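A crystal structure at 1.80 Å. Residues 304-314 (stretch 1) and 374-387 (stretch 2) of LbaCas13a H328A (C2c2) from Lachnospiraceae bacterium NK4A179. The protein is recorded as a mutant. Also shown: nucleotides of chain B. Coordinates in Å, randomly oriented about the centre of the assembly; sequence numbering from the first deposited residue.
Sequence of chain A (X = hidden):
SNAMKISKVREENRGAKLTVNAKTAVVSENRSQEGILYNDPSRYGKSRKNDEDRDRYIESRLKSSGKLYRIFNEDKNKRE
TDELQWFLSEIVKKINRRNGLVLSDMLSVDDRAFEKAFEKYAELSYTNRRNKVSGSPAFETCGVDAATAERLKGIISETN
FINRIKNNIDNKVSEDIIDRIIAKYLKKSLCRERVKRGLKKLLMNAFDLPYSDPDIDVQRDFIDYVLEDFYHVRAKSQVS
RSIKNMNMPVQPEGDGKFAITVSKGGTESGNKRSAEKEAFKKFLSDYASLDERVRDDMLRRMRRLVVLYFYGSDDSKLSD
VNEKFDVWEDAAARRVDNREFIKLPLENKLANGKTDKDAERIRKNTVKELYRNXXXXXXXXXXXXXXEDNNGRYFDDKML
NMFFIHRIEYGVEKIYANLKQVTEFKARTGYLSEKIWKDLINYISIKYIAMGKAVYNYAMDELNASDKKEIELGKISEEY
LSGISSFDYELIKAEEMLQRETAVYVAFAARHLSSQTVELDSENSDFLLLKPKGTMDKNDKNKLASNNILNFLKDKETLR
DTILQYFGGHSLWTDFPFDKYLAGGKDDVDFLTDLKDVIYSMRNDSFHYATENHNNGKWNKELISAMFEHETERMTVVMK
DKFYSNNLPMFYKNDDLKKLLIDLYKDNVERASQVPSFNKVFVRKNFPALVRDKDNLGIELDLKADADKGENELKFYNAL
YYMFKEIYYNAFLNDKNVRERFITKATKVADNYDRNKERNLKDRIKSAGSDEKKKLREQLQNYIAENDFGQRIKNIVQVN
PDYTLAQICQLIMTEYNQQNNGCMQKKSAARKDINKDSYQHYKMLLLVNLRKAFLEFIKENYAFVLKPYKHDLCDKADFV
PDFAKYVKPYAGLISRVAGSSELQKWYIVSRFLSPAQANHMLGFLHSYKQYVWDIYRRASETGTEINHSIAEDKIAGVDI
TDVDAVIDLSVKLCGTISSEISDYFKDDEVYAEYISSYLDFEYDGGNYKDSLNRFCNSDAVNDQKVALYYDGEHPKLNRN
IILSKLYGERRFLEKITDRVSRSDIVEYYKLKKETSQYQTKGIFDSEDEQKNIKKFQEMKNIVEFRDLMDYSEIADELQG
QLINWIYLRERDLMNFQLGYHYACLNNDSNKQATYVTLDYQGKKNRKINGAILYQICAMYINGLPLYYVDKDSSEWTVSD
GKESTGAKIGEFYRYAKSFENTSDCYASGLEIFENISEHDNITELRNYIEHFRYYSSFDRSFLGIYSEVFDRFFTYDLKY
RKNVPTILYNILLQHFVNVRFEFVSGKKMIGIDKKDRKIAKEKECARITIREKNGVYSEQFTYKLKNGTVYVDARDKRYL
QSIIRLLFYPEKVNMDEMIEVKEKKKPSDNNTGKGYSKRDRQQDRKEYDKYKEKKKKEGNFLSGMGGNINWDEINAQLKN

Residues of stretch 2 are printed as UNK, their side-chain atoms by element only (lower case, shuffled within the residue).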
# COMPACT_ATOMS: atom_id res chain seq x y z
N ARG A 304 6.33 -34.52 -9.60
CA ARG A 304 6.21 -35.38 -10.78
C ARG A 304 5.16 -34.84 -11.75
O ARG A 304 5.32 -34.95 -12.98
CB ARG A 304 5.87 -36.81 -10.37
CG ARG A 304 7.05 -37.53 -9.77
CD ARG A 304 6.82 -39.04 -9.77
NE ARG A 304 7.78 -39.73 -8.92
CZ ARG A 304 7.55 -40.06 -7.66
NH1 ARG A 304 6.38 -39.76 -7.10
NH2 ARG A 304 8.48 -40.70 -6.96
N LEU A 305 4.08 -34.27 -11.23
CA LEU A 305 3.09 -33.67 -12.13
C LEU A 305 3.70 -32.53 -12.93
O LEU A 305 3.41 -32.38 -14.12
CB LEU A 305 1.88 -33.18 -11.35
CG LEU A 305 0.98 -34.29 -10.80
CD1 LEU A 305 -0.12 -33.68 -9.93
CD2 LEU A 305 0.36 -35.08 -11.93
N VAL A 306 4.52 -31.70 -12.28
CA VAL A 306 5.17 -30.60 -13.00
C VAL A 306 6.13 -31.17 -14.05
O VAL A 306 6.17 -30.70 -15.19
CB VAL A 306 5.91 -29.68 -12.02
CG1 VAL A 306 6.71 -28.61 -12.79
CG2 VAL A 306 4.94 -29.04 -11.05
N VAL A 307 6.92 -32.17 -13.66
CA VAL A 307 7.85 -32.75 -14.62
C VAL A 307 7.09 -33.35 -15.79
O VAL A 307 7.45 -33.14 -16.96
CB VAL A 307 8.74 -33.80 -13.92
CG1 VAL A 307 9.52 -34.61 -14.98
CG2 VAL A 307 9.70 -33.11 -12.93
N LEU A 308 6.01 -34.09 -15.51
CA LEU A 308 5.18 -34.66 -16.57
C LEU A 308 4.66 -33.58 -17.51
O LEU A 308 4.69 -33.73 -18.74
CB LEU A 308 4.01 -35.43 -15.97
CG LEU A 308 2.89 -35.74 -16.97
CD1 LEU A 308 3.36 -36.79 -17.97
CD2 LEU A 308 1.62 -36.20 -16.26
N TYR A 309 4.16 -32.48 -16.94
CA TYR A 309 3.52 -31.46 -17.76
C TYR A 309 4.48 -30.88 -18.78
O TYR A 309 4.12 -30.72 -19.96
CB TYR A 309 2.98 -30.35 -16.85
CG TYR A 309 2.01 -29.41 -17.53
CD1 TYR A 309 2.47 -28.32 -18.27
CD2 TYR A 309 0.65 -29.59 -17.41
CE1 TYR A 309 1.58 -27.44 -18.86
CE2 TYR A 309 -0.25 -28.72 -18.01
CZ TYR A 309 0.23 -27.66 -18.75
OH TYR A 309 -0.68 -26.81 -19.32
N PHE A 310 5.70 -30.58 -18.37
CA PHE A 310 6.63 -29.86 -19.22
C PHE A 310 7.61 -30.75 -19.95
O PHE A 310 8.17 -30.33 -20.96
CB PHE A 310 7.42 -28.84 -18.39
CG PHE A 310 6.59 -27.69 -17.92
CD1 PHE A 310 6.25 -26.66 -18.80
CD2 PHE A 310 6.10 -27.65 -16.62
CE1 PHE A 310 5.46 -25.60 -18.38
CE2 PHE A 310 5.30 -26.59 -16.20
CZ PHE A 310 4.99 -25.56 -17.08
N TYR A 311 7.86 -31.96 -19.45
CA TYR A 311 8.90 -32.80 -20.03
C TYR A 311 8.37 -34.13 -20.53
O TYR A 311 9.14 -34.89 -21.13
CB TYR A 311 10.04 -33.02 -19.02
CG TYR A 311 10.63 -31.71 -18.57
CD1 TYR A 311 11.58 -31.05 -19.35
CD2 TYR A 311 10.21 -31.10 -17.39
CE1 TYR A 311 12.11 -29.81 -18.94
CE2 TYR A 311 10.73 -29.89 -16.98
CZ TYR A 311 11.67 -29.24 -17.75
OH TYR A 311 12.17 -28.04 -17.32
N GLY A 312 7.10 -34.42 -20.32
CA GLY A 312 6.50 -35.60 -20.90
C GLY A 312 6.72 -36.84 -20.05
O GLY A 312 7.60 -36.90 -19.19
N SER A 313 5.89 -37.85 -20.31
CA SER A 313 5.84 -39.05 -19.49
C SER A 313 7.11 -39.90 -19.59
O SER A 313 7.28 -40.80 -18.77
CB SER A 313 4.63 -39.89 -19.89
OG SER A 313 4.78 -40.35 -21.22
N ASP A 314 7.98 -39.64 -20.56
CA ASP A 314 9.22 -40.40 -20.70
C ASP A 314 10.41 -39.73 -20.04
O ASP A 314 11.54 -40.17 -20.22
CB ASP A 314 9.51 -40.66 -22.17
CG ASP A 314 8.73 -41.84 -22.72
OD1 ASP A 314 8.82 -42.94 -22.13
OD2 ASP A 314 8.03 -41.66 -23.74
N UNK A 374 1.29 -24.41 -27.35
CA UNK A 374 2.13 -25.37 -26.63
C UNK A 374 1.53 -25.70 -25.27
O UNK A 374 1.53 -26.87 -24.85
o UNK A 374 5.07 -27.08 -27.82
c UNK A 374 4.64 -27.09 -26.66
c UNK A 374 3.56 -24.82 -26.50
c UNK A 374 4.54 -25.81 -25.87
n UNK A 374 4.22 -28.21 -26.06
N UNK A 375 1.00 -24.70 -24.57
CA UNK A 375 0.36 -24.97 -23.28
C UNK A 375 -0.78 -25.97 -23.42
O UNK A 375 -0.90 -26.91 -22.62
c UNK A 375 -0.13 -23.66 -22.66
o UNK A 375 0.33 -24.54 -20.47
n UNK A 375 -1.30 -23.02 -20.62
c UNK A 375 -0.35 -23.78 -21.14
N UNK A 376 -1.61 -25.80 -24.45
CA UNK A 376 -2.72 -26.72 -24.68
C UNK A 376 -2.20 -28.13 -24.95
O UNK A 376 -2.72 -29.11 -24.40
c UNK A 376 -3.60 -26.22 -25.85
c UNK A 376 -4.90 -24.13 -26.61
c UNK A 376 -4.50 -27.35 -26.37
c UNK A 376 -4.40 -24.99 -25.42
N UNK A 377 -1.17 -28.24 -25.78
CA UNK A 377 -0.60 -29.55 -26.04
C UNK A 377 -0.03 -30.19 -24.79
O UNK A 377 -0.27 -31.38 -24.51
N UNK A 378 0.75 -29.43 -24.01
CA UNK A 378 1.24 -29.92 -22.73
C UNK A 378 0.10 -30.39 -21.84
O UNK A 378 0.21 -31.43 -21.18
c UNK A 378 2.01 -28.84 -22.00
s UNK A 378 3.58 -28.45 -22.71
N UNK A 379 -0.97 -29.60 -21.76
CA UNK A 379 -2.09 -29.95 -20.91
C UNK A 379 -2.72 -31.27 -21.36
O UNK A 379 -2.92 -32.19 -20.55
c UNK A 379 -4.66 -28.97 -18.94
c UNK A 379 -5.87 -29.32 -18.35
c UNK A 379 -5.46 -29.77 -21.05
c UNK A 379 -3.12 -28.83 -20.94
c UNK A 379 -6.67 -30.11 -20.46
c UNK A 379 -4.44 -29.19 -20.30
o UNK A 379 -8.07 -30.22 -18.55
c UNK A 379 -6.87 -29.88 -19.12
N UNK A 380 -3.04 -31.40 -22.65
CA UNK A 380 -3.71 -32.61 -23.11
C UNK A 380 -2.82 -33.83 -22.91
O UNK A 380 -3.30 -34.90 -22.52
n UNK A 380 -6.83 -29.65 -27.96
n UNK A 380 -8.09 -28.36 -26.54
n UNK A 380 -6.89 -30.12 -25.71
c UNK A 380 -7.27 -29.37 -26.73
c UNK A 380 -4.92 -31.18 -24.76
c UNK A 380 -4.13 -32.44 -24.56
c UNK A 380 -5.99 -31.27 -25.81
N UNK A 381 -1.51 -33.68 -23.12
CA UNK A 381 -0.58 -34.78 -22.90
C UNK A 381 -0.52 -35.18 -21.42
O UNK A 381 -0.45 -36.37 -21.10
n UNK A 381 3.14 -34.99 -20.61
c UNK A 381 2.54 -34.26 -21.54
c UNK A 381 1.96 -35.05 -22.72
c UNK A 381 0.80 -34.37 -23.40
o UNK A 381 2.44 -33.03 -21.45
N UNK A 382 -0.54 -34.19 -20.52
CA UNK A 382 -0.46 -34.50 -19.09
C UNK A 382 -1.73 -35.17 -18.59
O UNK A 382 -1.67 -36.14 -17.82
c UNK A 382 -0.17 -33.23 -18.29
N UNK A 383 -2.89 -34.67 -19.02
CA UNK A 383 -4.16 -35.28 -18.63
C UNK A 383 -4.18 -36.74 -19.06
O UNK A 383 -4.56 -37.63 -18.29
c UNK A 383 -5.33 -34.47 -19.22
c UNK A 383 -5.54 -33.15 -18.46
c UNK A 383 -6.61 -35.28 -19.19
N UNK A 384 -3.72 -37.02 -20.29
CA UNK A 384 -3.68 -38.40 -20.76
C UNK A 384 -2.74 -39.26 -19.91
O UNK A 384 -3.09 -40.38 -19.53
c UNK A 384 -2.08 -41.13 -24.75
c UNK A 384 -2.83 -39.80 -22.74
n UNK A 384 -3.31 -41.95 -24.97
c UNK A 384 -2.44 -39.75 -24.21
c UNK A 384 -3.26 -38.43 -22.23
N UNK A 385 -1.56 -38.73 -19.59
CA UNK A 385 -0.59 -39.52 -18.84
C UNK A 385 -1.04 -39.78 -17.40
O UNK A 385 -0.79 -40.87 -16.87
c UNK A 385 0.77 -38.83 -18.86
N UNK A 386 -1.66 -38.80 -16.73
CA UNK A 386 -2.09 -39.08 -15.36
C UNK A 386 -3.24 -40.08 -15.35
O UNK A 386 -3.46 -40.76 -14.33
c UNK A 386 -2.51 -37.83 -14.57
c UNK A 386 -3.72 -37.16 -15.20
c UNK A 386 -1.35 -36.87 -14.42
N UNK A 387 -3.98 -40.16 -16.45
CA UNK A 387 -5.03 -41.17 -16.60
C UNK A 387 -4.43 -42.54 -16.89
O UNK A 387 -4.91 -43.56 -16.38
o UNK A 387 -8.60 -38.22 -18.41
o UNK A 387 -7.20 -39.25 -19.76
c UNK A 387 -6.93 -39.59 -17.39
c UNK A 387 -5.99 -40.77 -17.72
c UNK A 387 -7.62 -38.98 -18.61
P A B 16 -14.75 -28.81 -22.75
OP1 A B 16 -16.01 -29.06 -23.49
OP2 A B 16 -14.56 -29.36 -21.38
O5' A B 16 -13.55 -29.35 -23.63
C5' A B 16 -13.47 -29.09 -25.03
C4' A B 16 -12.16 -29.59 -25.60
O4' A B 16 -11.08 -28.94 -24.90
C3' A B 16 -11.91 -31.09 -25.44
O3' A B 16 -11.02 -31.52 -26.45
C2' A B 16 -11.18 -31.16 -24.11
O2' A B 16 -10.35 -32.29 -23.98
C1' A B 16 -10.35 -29.88 -24.14
N9 A B 16 -10.15 -29.27 -22.83
C8 A B 16 -10.96 -29.28 -21.72
N7 A B 16 -10.48 -28.57 -20.73
C5 A B 16 -9.29 -28.06 -21.23
C6 A B 16 -8.31 -27.22 -20.68
N6 A B 16 -8.37 -26.73 -19.44
N1 A B 16 -7.26 -26.91 -21.48
C2 A B 16 -7.19 -27.40 -22.73
N3 A B 16 -8.06 -28.18 -23.36
C4 A B 16 -9.09 -28.48 -22.54
P A B 18 -8.54 -27.04 -29.99
OP1 A B 18 -8.06 -25.90 -30.81
OP2 A B 18 -7.70 -28.26 -29.84
O5' A B 18 -8.83 -26.50 -28.51
C5' A B 18 -9.75 -25.43 -28.29
C4' A B 18 -10.61 -25.68 -27.07
O4' A B 18 -9.78 -26.20 -26.00
C3' A B 18 -11.27 -24.45 -26.47
O3' A B 18 -12.47 -24.08 -27.13
C2' A B 18 -11.48 -24.86 -25.02
O2' A B 18 -12.60 -25.73 -24.90
C1' A B 18 -10.21 -25.68 -24.76
N9 A B 18 -9.12 -24.86 -24.20
C8 A B 18 -7.97 -24.43 -24.83
N7 A B 18 -7.17 -23.73 -24.06
C5 A B 18 -7.83 -23.70 -22.84
C6 A B 18 -7.52 -23.11 -21.60
N6 A B 18 -6.42 -22.41 -21.34
N1 A B 18 -8.40 -23.28 -20.59
C2 A B 18 -9.52 -23.98 -20.82
N3 A B 18 -9.92 -24.58 -21.93
C4 A B 18 -9.03 -24.39 -22.92

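Position 374 carries three carbons in a chain, the third bearing one oxygen and one nitrogen: Gln-374. It stays clear of stretch 1. At 375 two carbons end in the same amide pair, one carbon shorter, so this is Asn-375; the hydroxyl of Tyr-309 donates a hydrogen bond to it, OH to OD1 of Asn-375 at 2.7 Å, near the plane of the tyrosine ring. Position 376 has four carbons, forked at the first with one arm two carbons long, which makes it Ile-376; it points away from stretch 1 and meets the nucleic acid, its CG1 lying 3.3 Å from N7 of A18. Position 377 has no side-chain atoms and is Gly-377, although the stretch 1 side leaves room for a CB.

At 378 one carbon precedes a sulfur, and that carbon, CB, packs 3.5 Å from CE1 of Tyr-309. This is Cys-378; its backbone C lies over one face of the tyrosine ring, and NE2 of Gln-374 donates a hydrogen bond to its SG at 3.4 Å. Position 379 shows one carbon, then a six-carbon ring bearing an oxygen: Tyr-379. Its CB sits 3.6 Å from OH of Tyr-309, but its ring leads away, with C6 of A16 over one face. Position 380 runs three carbons, a nitrogen, then a carbon with two more nitrogens, and is Arg-380. Pointing away from stretch 1 and making no contact with it, Arg-380 serves the nucleic acid: NH1 donates to OP2 of A18 at 2.5 Å, a very short bond, and NH2 to O5' of A18 at 2.8 Å.

Position 381 has three carbons, the third carrying an oxygen and a nitrogen, and points toward stretch 1 where helix 304-311 ends; it is Gln-381, packed near the carbonyls of Leu-308 and Tyr-309. The single carbon at 382 defines Ala-382, whose CB is 3.8 Å from CD2 of Tyr-309. Position 383, one carbon carrying two, is Val-383 and points away. Four carbons in a row ending in nitrogen make 384 Lys-384, exposed; its CA-to-CB bond points sideways and its end leads away from stretch 1. At 385 a lone carbon, CB, lies 3.4 Å from CD1 of Leu-308: Ala-385. Position 386 again has one carbon carrying two; as Val-386, it brings CG1 to 3.5 Å from CD2 of Leu-305. Position 387, three carbons with two oxygens on the third, is Glu-387, exposed and out of reach.

The contact rests on two knobs. Leu-308 fits among Gln-381, Ala-382, Ala-385 and Val-386, while Tyr-309 fits among Asn-375, Cys-378, Tyr-379 and Ala-382. Small residues accompany the close passage: the axes approach to 8.4 Å, and the CA atoms of Tyr-309 and Ala-382 come within 5.2 Å. The tyrosine buries its ring against the helix and settles its hydroxyl on Asn-375. Gly-312, at positive phi, takes the chain out of the first helix beside Gln-381. Stretch 2 thus divides its faces, packing on one side and holding nucleotides with Ile-376, Tyr-379 and Arg-380.

Stretch 2 374-387: QNIGCYRQAVKAVE
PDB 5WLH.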